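Local structure of D-hydantoinase (Ralstonia pickettii, 1NFG) at residues F50-I54 and F361-A366; F373-K379 and L450-K456. The protein probably hydrolyses the cyclic amide bond of D-hydantoin derivatives stereospecifically, using two zinc ions. The contacts are given in a common frame with arbitrary orientation. Numbering follows the deposited sequence.

In the fold
Contact 1 lies on helix 358-372 and contact 2 on the loop that follows: the helix packs against residues 50-54 of strand 48-58, and loop 373-379 meets the C-terminal segment 450-456. Their centres are about 15 Å apart, yet they touch, I54 CG2 lying 3.7 Å from M375 CE and I54 CD1 4.0 Å from K379 CB, so I54 belongs to the packing of both. Strand 48-58 runs on to the zinc ligands H57 and H59 of the TIM-barrel metal centre. The side chain of I54 is about 10 Å from that of H57; that of F373 is about 8 Å from the side chain of H57 and about 12 Å from a bound zinc.

Contact 1. Residues F50-I54 and F361-A366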
ATOM      1  N   PHE A  50     -33.028  22.411   5.043  1.00 21.77           N
ATOM      2  CA  PHE A  50     -32.211  21.475   4.263  1.00 20.03           C
ATOM      3  C   PHE A  50     -32.929  20.922   3.041  1.00 20.54           C
ATOM      4  O   PHE A  50     -34.161  20.895   2.990  1.00 21.30           O
ATOM      5  CB  PHE A  50     -31.840  20.239   5.090  1.00 18.00           C
ATOM      6  CG  PHE A  50     -30.901  20.491   6.229  1.00 17.89           C
ATOM      7  CD1 PHE A  50     -29.724  21.212   6.046  1.00 18.16           C
ATOM      8  CD2 PHE A  50     -31.143  19.904   7.468  1.00 16.61           C
ATOM      9  CE1 PHE A  50     -28.793  21.335   7.089  1.00 18.90           C
ATOM     10  CE2 PHE A  50     -30.223  20.019   8.514  1.00 17.96           C
ATOM     11  CZ  PHE A  50     -29.044  20.736   8.325  1.00 17.14           C
ATOM     12  N   PRO A  51     -32.164  20.476   2.030  1.00 20.78           N
ATOM     13  CA  PRO A  51     -32.795  19.900   0.840  1.00 20.45           C
ATOM     14  C   PRO A  51     -33.365  18.569   1.353  1.00 21.05           C
ATOM     15  O   PRO A  51     -32.873  18.034   2.350  1.00 21.77           O
ATOM     16  CB  PRO A  51     -31.614  19.678  -0.102  1.00 18.85           C
ATOM     17  CG  PRO A  51     -30.691  20.782   0.249  1.00 18.16           C
ATOM     18  CD  PRO A  51     -30.748  20.793   1.766  1.00 20.00           C
ATOM     19  N   GLY A  52     -34.390  18.029   0.707  1.00 21.27           N
ATOM     20  CA  GLY A  52     -34.945  16.769   1.181  1.00 18.56           C
ATOM     21  C   GLY A  52     -33.983  15.596   1.051  1.00 17.99           C
ATOM     22  O   GLY A  52     -33.249  15.487   0.065  1.00 14.73           O
ATOM     23  N   GLY A  53     -33.986  14.713   2.047  1.00 17.69           N
ATOM     24  CA  GLY A  53     -33.108  13.557   2.009  1.00 18.78           C
ATOM     25  C   GLY A  53     -33.338  12.676   0.788  1.00 18.99           C
ATOM     26  O   GLY A  53     -34.452  12.581   0.277  1.00 19.30           O
ATOM     27  N   ILE A  54     -32.279  12.030   0.317  1.00 18.64           N
ATOM     28  CA  ILE A  54     -32.372  11.154  -0.845  1.00 19.38           C
ATOM     29  C   ILE A  54     -31.677   9.830  -0.555  1.00 20.44           C
ATOM     30  O   ILE A  54     -30.451   9.762  -0.528  1.00 22.63           O
ATOM     31  CB  ILE A  54     -31.725  11.806  -2.072  1.00 18.52           C
ATOM     32  CG1 ILE A  54     -32.494  13.082  -2.436  1.00 18.39           C
ATOM     33  CG2 ILE A  54     -31.709  10.824  -3.231  1.00 17.42           C
ATOM     34  CD1 ILE A  54     -31.918  13.830  -3.612  1.00 16.50           C
ATOM     35  N   PHE A 361     -22.978  17.132   5.582  1.00 23.32           N
ATOM     36  CA  PHE A 361     -24.173  16.379   5.924  1.00 23.19           C
ATOM     37  C   PHE A 361     -25.128  16.400   4.728  1.00 24.02           C
ATOM     38  O   PHE A 361     -25.592  15.356   4.272  1.00 24.80           O
ATOM     39  CB  PHE A 361     -24.856  17.009   7.130  1.00 23.18           C
ATOM     40  CG  PHE A 361     -26.232  16.470   7.396  1.00 26.02           C
ATOM     41  CD1 PHE A 361     -26.409  15.197   7.930  1.00 27.02           C
ATOM     42  CD2 PHE A 361     -27.358  17.242   7.122  1.00 25.66           C
ATOM     43  CE1 PHE A 361     -27.687  14.702   8.192  1.00 27.18           C
ATOM     44  CE2 PHE A 361     -28.635  16.759   7.378  1.00 25.89           C
ATOM     45  CZ  PHE A 361     -28.801  15.485   7.916  1.00 26.40           C
ATOM     46  N   VAL A 362     -25.409  17.597   4.223  1.00 22.53           N
ATOM     47  CA  VAL A 362     -26.299  17.758   3.083  1.00 21.39           C
ATOM     48  C   VAL A 362     -25.730  17.090   1.837  1.00 22.51           C
ATOM     49  O   VAL A 362     -26.454  16.433   1.089  1.00 24.38           O
ATOM     50  CB  VAL A 362     -26.564  19.259   2.792  1.00 21.53           C
ATOM     51  CG1 VAL A 362     -27.444  19.417   1.540  1.00 18.68           C
ATOM     52  CG2 VAL A 362     -27.228  19.907   4.006  1.00 17.21           C
ATOM     53  N   GLU A 363     -24.434  17.258   1.606  1.00 22.50           N
ATOM     54  CA  GLU A 363     -23.796  16.645   0.447  1.00 22.43           C
ATOM     55  C   GLU A 363     -24.041  15.138   0.425  1.00 21.70           C
ATOM     56  O   GLU A 363     -24.500  14.581  -0.568  1.00 21.80           O
ATOM     57  CB  GLU A 363     -22.282  16.904   0.466  1.00 23.80           C
ATOM     58  CG  GLU A 363     -21.494  16.025  -0.514  1.00 25.87           C
ATOM     59  CD  GLU A 363     -19.982  16.096  -0.320  1.00 26.64           C
ATOM     60  OE1 GLU A 363     -19.517  16.302   0.823  1.00 28.60           O
ATOM     61  OE2 GLU A 363     -19.251  15.924  -1.316  1.00 26.97           O
ATOM     62  N   LEU A 364     -23.736  14.492   1.540  1.00 21.74           N
ATOM     63  CA  LEU A 364     -23.870  13.047   1.671  1.00 23.09           C
ATOM     64  C   LEU A 364     -25.297  12.544   1.738  1.00 24.41           C
ATOM     65  O   LEU A 364     -25.652  11.547   1.114  1.00 26.47           O
ATOM     66  CB  LEU A 364     -23.140  12.578   2.928  1.00 21.15           C
ATOM     67  CG  LEU A 364     -21.636  12.816   2.976  1.00 18.87           C
ATOM     68  CD1 LEU A 364     -21.117  12.524   4.372  1.00 15.87           C
ATOM     69  CD2 LEU A 364     -20.964  11.936   1.936  1.00 20.02           C
ATOM     70  N   VAL A 365     -26.104  13.238   2.520  1.00 24.52           N
ATOM     71  CA  VAL A 365     -27.490  12.869   2.738  1.00 23.47           C
ATOM     72  C   VAL A 365     -28.437  13.151   1.565  1.00 23.80           C
ATOM     73  O   VAL A 365     -29.505  12.537   1.466  1.00 22.66           O
ATOM     74  CB  VAL A 365     -27.977  13.563   4.041  1.00 23.22           C
ATOM     75  CG1 VAL A 365     -29.379  14.069   3.904  1.00 24.17           C
ATOM     76  CG2 VAL A 365     -27.856  12.602   5.193  1.00 20.93           C
ATOM     77  N   ALA A 366     -28.047  14.045   0.658  1.00 23.69           N
ATOM     78  CA  ALA A 366     -28.929  14.367  -0.455  1.00 22.60           C
ATOM     79  C   ALA A 366     -28.318  14.848  -1.772  1.00 22.88           C
ATOM     80  O   ALA A 366     -28.616  14.299  -2.832  1.00 24.24           O
ATOM     81  CB  ALA A 366     -29.960  15.376   0.014  1.00 23.11           C
TER
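Residues 361-366 of helix 358-372 present a row of bumps to a strand kinked around two glycines. V362 is one bump: its CG2 lies 3.5 Å from F50 CD1 and its CG1 3.6 Å from P51 CD, so the branched valine fills the angle between ring and proline. Beside it the F361 ring leans obliquely on F50, centroids 5.3 Å apart and planes at 54°, with F361 CE2 over one face of the F50 ring. Farther along, G52 and G53 leave a hollow without side chains. The small methyl of A366 enters it, its CB 3.3 Å from G52 O and 4.1 Å from G53 CA, where a bulkier residue would be crowded. At the far end I54 CG1 lies 4.2 Å from A366 CB and I54 CD1 3.4 Å from A366 O. V365 O, in the wider pi-type turn at 363-366, accepts a hydrogen bond from I54 N (3.0 Å, 172°). In this amidohydrolase-family TIM barrel, strand and helix thus meet in buried apolar packing, with one backbone hydrogen bond satisfying I54 N.

Contact 2. Residues F373-K379 and L450-K456; sequences FGMFPQK and LKRRKYK
G374 adopts a left-handed helical conformation (phi/psi 53/51) where two irregular segments come closest, its CA 4.3 Å from R453 CA; a CB here would stand 2.5 Å from R453 O, so only glycine fits. G374 O accepts a hydrogen bond from R453 N at 2.9 Å and 173°. F373 and K456 form the other close pair, CA atoms 6.0 Å apart. G374 is the C' residue of a Schellman motif, which ends helix 358-372 with M375 N bonded to A370 O and G374 N to K371 O. The loop after this helix and the C-terminal segment pack together on barrel strands 48-58, 85-93 and 118-124, M375 touching I54 and T87, and R452 touching V89 and H122. After G374 the chain turns through a cis peptide before P377, and K379 N returns to M375 O at 2.7 Å. Arginines suit the carbonyls of the loop. R453, chi1 -142°, extends its guanidinium to F376 O, NH2 at 2.7 Å and NH1 weakly at 3.0 Å; water 1 weakly joins R453 NH1 (2.9 Å) and F376 N (3.4 Å). R452 NH1 donates to F373 O at 3.0 Å, though its position is less certain, while NH2 bonds Y121 O. M375 (m, t, m) sets SD 4.1 Å from L450 CD1 and CG 3.8 Å from R452 CG, and L450 (m, t) brings CD2 within 3.9 Å of K379 CE, the K379 amine being salt-bridged to D389, D387 and D118.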
ATOM      1  N   PHE A 373     -26.839   9.571  -9.271  1.00 20.50           N
ATOM      2  CA  PHE A 373     -27.944   8.858  -9.893  1.00 20.60           C
ATOM      3  C   PHE A 373     -28.890   9.646 -10.808  1.00 20.82           C
ATOM      4  O   PHE A 373     -30.062   9.307 -10.946  1.00 20.27           O
ATOM      5  CB  PHE A 373     -28.702   8.111  -8.801  1.00 20.78           C
ATOM      6  CG  PHE A 373     -27.865   7.066  -8.123  1.00 22.44           C
ATOM      7  CD1 PHE A 373     -27.578   5.861  -8.768  1.00 22.98           C
ATOM      8  CD2 PHE A 373     -27.291   7.310  -6.878  1.00 23.57           C
ATOM      9  CE1 PHE A 373     -26.728   4.910  -8.185  1.00 22.64           C
ATOM     10  CE2 PHE A 373     -26.438   6.369  -6.281  1.00 24.24           C
ATOM     11  CZ  PHE A 373     -26.155   5.165  -6.940  1.00 24.22           C
ATOM     12  N   GLY A 374     -28.349  10.685 -11.440  1.00 21.73           N
ATOM     13  CA  GLY A 374     -29.083  11.509 -12.392  1.00 21.75           C
ATOM     14  C   GLY A 374     -30.408  12.148 -12.029  1.00 22.40           C
ATOM     15  O   GLY A 374     -31.373  12.024 -12.779  1.00 22.91           O
ATOM     16  N   MET A 375     -30.456  12.847 -10.901  1.00 23.02           N
ATOM     17  CA  MET A 375     -31.677  13.516 -10.461  1.00 23.20           C
ATOM     18  C   MET A 375     -31.367  14.965 -10.098  1.00 24.21           C
ATOM     19  O   MET A 375     -32.224  15.679  -9.573  1.00 25.24           O
ATOM     20  CB  MET A 375     -32.250  12.816  -9.232  1.00 23.80           C
ATOM     21  CG  MET A 375     -32.528  11.347  -9.425  1.00 24.81           C
ATOM     22  SD  MET A 375     -33.247  10.641  -7.941  1.00 27.96           S
ATOM     23  CE  MET A 375     -31.785  10.383  -6.940  1.00 27.20           C
ATOM     24  N   PHE A 376     -30.136  15.382 -10.380  1.00 23.29           N
ATOM     25  CA  PHE A 376     -29.658  16.727 -10.073  1.00 21.84           C
ATOM     26  C   PHE A 376     -29.718  17.583 -11.329  1.00 21.94           C
ATOM     27  O   PHE A 376     -29.375  17.117 -12.410  1.00 23.14           O
ATOM     28  CB  PHE A 376     -28.217  16.620  -9.539  1.00 20.71           C
ATOM     29  CG  PHE A 376     -27.552  17.937  -9.256  1.00 16.37           C
ATOM     30  CD1 PHE A 376     -26.868  18.617 -10.258  1.00 16.40           C
ATOM     31  CD2 PHE A 376     -27.598  18.494  -7.979  1.00 15.71           C
ATOM     32  CE1 PHE A 376     -26.231  19.847  -9.989  1.00 15.44           C
ATOM     33  CE2 PHE A 376     -26.970  19.715  -7.701  1.00 14.06           C
ATOM     34  CZ  PHE A 376     -26.286  20.389  -8.711  1.00 13.13           C
ATOM     35  N   PRO A 377     -30.123  18.859 -11.201  1.00 22.26           N
ATOM     36  CA  PRO A 377     -30.522  19.547  -9.967  1.00 21.19           C
ATOM     37  C   PRO A 377     -32.010  19.563  -9.606  1.00 22.15           C
ATOM     38  O   PRO A 377     -32.405  20.260  -8.661  1.00 20.56           O
ATOM     39  CB  PRO A 377     -29.972  20.949 -10.178  1.00 20.12           C
ATOM     40  CG  PRO A 377     -30.211  21.158 -11.625  1.00 20.27           C
ATOM     41  CD  PRO A 377     -29.801  19.840 -12.257  1.00 20.84           C
ATOM     42  N   GLN A 378     -32.835  18.811 -10.339  1.00 22.77           N
ATOM     43  CA  GLN A 378     -34.266  18.768 -10.032  1.00 23.16           C
ATOM     44  C   GLN A 378     -34.417  18.396  -8.566  1.00 22.63           C
ATOM     45  O   GLN A 378     -35.237  18.964  -7.846  1.00 23.36           O
ATOM     46  CB  GLN A 378     -35.000  17.728 -10.883  1.00 25.57           C
ATOM     47  CG  GLN A 378     -36.516  17.730 -10.642  1.00 28.99           C
ATOM     48  CD  GLN A 378     -37.250  16.550 -11.271  1.00 30.72           C
ATOM     49  OE1 GLN A 378     -36.960  16.154 -12.403  1.00 33.15           O
ATOM     50  NE2 GLN A 378     -38.220  15.999 -10.545  1.00 27.94           N
ATOM     51  N   LYS A 379     -33.617  17.427  -8.134  1.00 22.08           N
ATOM     52  CA  LYS A 379     -33.623  16.971  -6.750  1.00 23.32           C
ATOM     53  C   LYS A 379     -32.223  17.225  -6.196  1.00 23.74           C
ATOM     54  O   LYS A 379     -31.299  17.508  -6.965  1.00 22.76           O
ATOM     55  CB  LYS A 379     -33.932  15.471  -6.683  1.00 22.57           C
ATOM     56  CG  LYS A 379     -35.272  15.064  -7.278  1.00 22.81           C
ATOM     57  CD  LYS A 379     -36.438  15.478  -6.397  1.00 21.10           C
ATOM     58  CE  LYS A 379     -37.745  14.981  -6.987  1.00 21.16           C
ATOM     59  NZ  LYS A 379     -38.923  15.398  -6.191  1.00 20.92           N
ATOM     60  N   LEU A 450     -39.622   8.737 -10.828  1.00 26.67           N
ATOM     61  CA  LEU A 450     -38.645   9.639 -11.424  1.00 26.40           C
ATOM     62  C   LEU A 450     -37.832   8.980 -12.519  1.00 27.58           C
ATOM     63  O   LEU A 450     -37.133   7.997 -12.272  1.00 27.88           O
ATOM     64  CB  LEU A 450     -37.683  10.145 -10.353  1.00 26.98           C
ATOM     65  CG  LEU A 450     -38.245  11.089  -9.296  1.00 28.34           C
ATOM     66  CD1 LEU A 450     -37.373  11.066  -8.055  1.00 29.89           C
ATOM     67  CD2 LEU A 450     -38.327  12.488  -9.883  1.00 30.83           C
ATOM     68  N   LYS A 451     -37.929   9.506 -13.733  1.00 28.14           N
ATOM     69  CA  LYS A 451     -37.134   8.967 -14.825  1.00 29.15           C
ATOM     70  C   LYS A 451     -35.768   9.592 -14.600  1.00 29.67           C
ATOM     71  O   LYS A 451     -35.567  10.780 -14.865  1.00 31.04           O
ATOM     72  CB  LYS A 451     -37.687   9.395 -16.184  1.00 29.61           C
ATOM     73  CG  LYS A 451     -38.997   8.726 -16.565  1.00 32.79           C
ATOM     74  CD  LYS A 451     -39.504   9.205 -17.930  1.00 34.48           C
ATOM     75  CE  LYS A 451     -38.498   8.934 -19.044  1.00 35.07           C
ATOM     76  NZ  LYS A 451     -38.947   9.487 -20.358  1.00 35.95           N
ATOM     77  N   ARG A 452     -34.836   8.797 -14.088  1.00 29.45           N
ATOM     78  CA  ARG A 452     -33.492   9.283 -13.803  1.00 26.64           C
ATOM     79  C   ARG A 452     -32.633   9.363 -15.058  1.00 26.63           C
ATOM     80  O   ARG A 452     -32.851   8.637 -16.025  1.00 24.47           O
ATOM     81  CB  ARG A 452     -32.859   8.401 -12.718  1.00 23.90           C
ATOM     82  CG  ARG A 452     -33.726   8.376 -11.466  1.00 21.16           C
ATOM     83  CD  ARG A 452     -33.218   7.501 -10.343  1.00 21.97           C
ATOM     84  NE  ARG A 452     -33.004   6.117 -10.749  1.00 23.90           N
ATOM     85  CZ  ARG A 452     -31.865   5.665 -11.262  1.00 24.37           C
ATOM     86  NH1 ARG A 452     -30.847   6.497 -11.420  1.00 24.13           N
ATOM     87  NH2 ARG A 452     -31.745   4.392 -11.623  1.00 22.80           N
ATOM     88  N   ARG A 453     -31.667  10.274 -15.033  1.00 29.86           N
ATOM     89  CA  ARG A 453     -30.779  10.512 -16.161  1.00 32.87           C
ATOM     90  C   ARG A 453     -29.675   9.468 -16.285  1.00 35.61           C
ATOM     91  O   ARG A 453     -29.354   8.773 -15.325  1.00 35.58           O
ATOM     92  CB  ARG A 453     -30.179  11.908 -16.030  1.00 33.45           C
ATOM     93  CG  ARG A 453     -30.036  12.648 -17.342  1.00 36.55           C
ATOM     94  CD  ARG A 453     -29.600  14.089 -17.120  1.00 38.77           C
ATOM     95  NE  ARG A 453     -30.477  14.772 -16.175  1.00 41.44           N
ATOM     96  CZ  ARG A 453     -30.087  15.228 -14.988  1.00 43.36           C
ATOM     97  NH1 ARG A 453     -28.826  15.078 -14.599  1.00 43.89           N
ATOM     98  NH2 ARG A 453     -30.961  15.819 -14.179  1.00 43.30           N
ATOM     99  N   LYS A 454     -29.094   9.377 -17.476  1.00 39.61           N
ATOM    100  CA  LYS A 454     -28.036   8.416 -17.770  1.00 44.76           C
ATOM    101  C   LYS A 454     -26.666   8.701 -17.157  1.00 48.58           C
ATOM    102  O   LYS A 454     -26.542   9.238 -16.056  1.00 48.34           O
ATOM    103  CB  LYS A 454     -27.845   8.293 -19.285  1.00 44.45           C
ATOM    104  CG  LYS A 454     -28.959   7.603 -20.042  1.00 46.60           C
ATOM    105  CD  LYS A 454     -28.598   7.489 -21.519  1.00 46.69           C
ATOM    106  CE  LYS A 454     -29.734   6.887 -22.326  1.00 48.99           C
ATOM    107  NZ  LYS A 454     -29.410   6.857 -23.776  1.00 49.49           N
ATOM    108  N   TYR A 455     -25.651   8.306 -17.928  1.00 54.73           N
ATOM    109  CA  TYR A 455     -24.220   8.435 -17.640  1.00 57.49           C
ATOM    110  C   TYR A 455     -23.858   8.785 -16.214  1.00 57.84           C
ATOM    111  O   TYR A 455     -23.481   9.923 -15.913  1.00 55.88           O
ATOM    112  CB  TYR A 455     -23.587   9.455 -18.594  1.00 60.81           C
ATOM    113  CG  TYR A 455     -22.096   9.294 -18.770  1.00 64.54           C
ATOM    114  CD1 TYR A 455     -21.216   9.501 -17.704  1.00 66.54           C
ATOM    115  CD2 TYR A 455     -21.560   8.921 -20.005  1.00 66.63           C
ATOM    116  CE1 TYR A 455     -19.834   9.336 -17.864  1.00 68.01           C
ATOM    117  CE2 TYR A 455     -20.184   8.756 -20.179  1.00 67.76           C
ATOM    118  CZ  TYR A 455     -19.327   8.964 -19.105  1.00 68.86           C
ATOM    119  OH  TYR A 455     -17.968   8.793 -19.274  1.00 70.21           O
ATOM    120  N   LYS A 456     -23.961   7.791 -15.340  1.00 59.58           N
ATOM    121  CA  LYS A 456     -23.625   7.980 -13.941  1.00 62.91           C
ATOM    122  C   LYS A 456     -22.152   7.674 -13.748  1.00 63.46           C
ATOM    123  O   LYS A 456     -21.571   6.899 -14.499  1.00 61.79           O
ATOM    124  CB  LYS A 456     -24.476   7.069 -13.073  1.00 65.19           C
ATOM    125  CG  LYS A 456     -25.972   7.348 -13.194  1.00 67.29           C
ATOM    126  CD  LYS A 456     -26.760   6.294 -12.447  1.00 67.61           C
ATOM    127  CE  LYS A 456     -28.238   6.475 -12.625  1.00 66.55           C
ATOM    128  NZ  LYS A 456     -28.932   5.270 -12.116  1.00 66.96           N
TER
HETATM  129  O   HOH W   1     -27.420  14.421 -12.193  1.00 32.89           O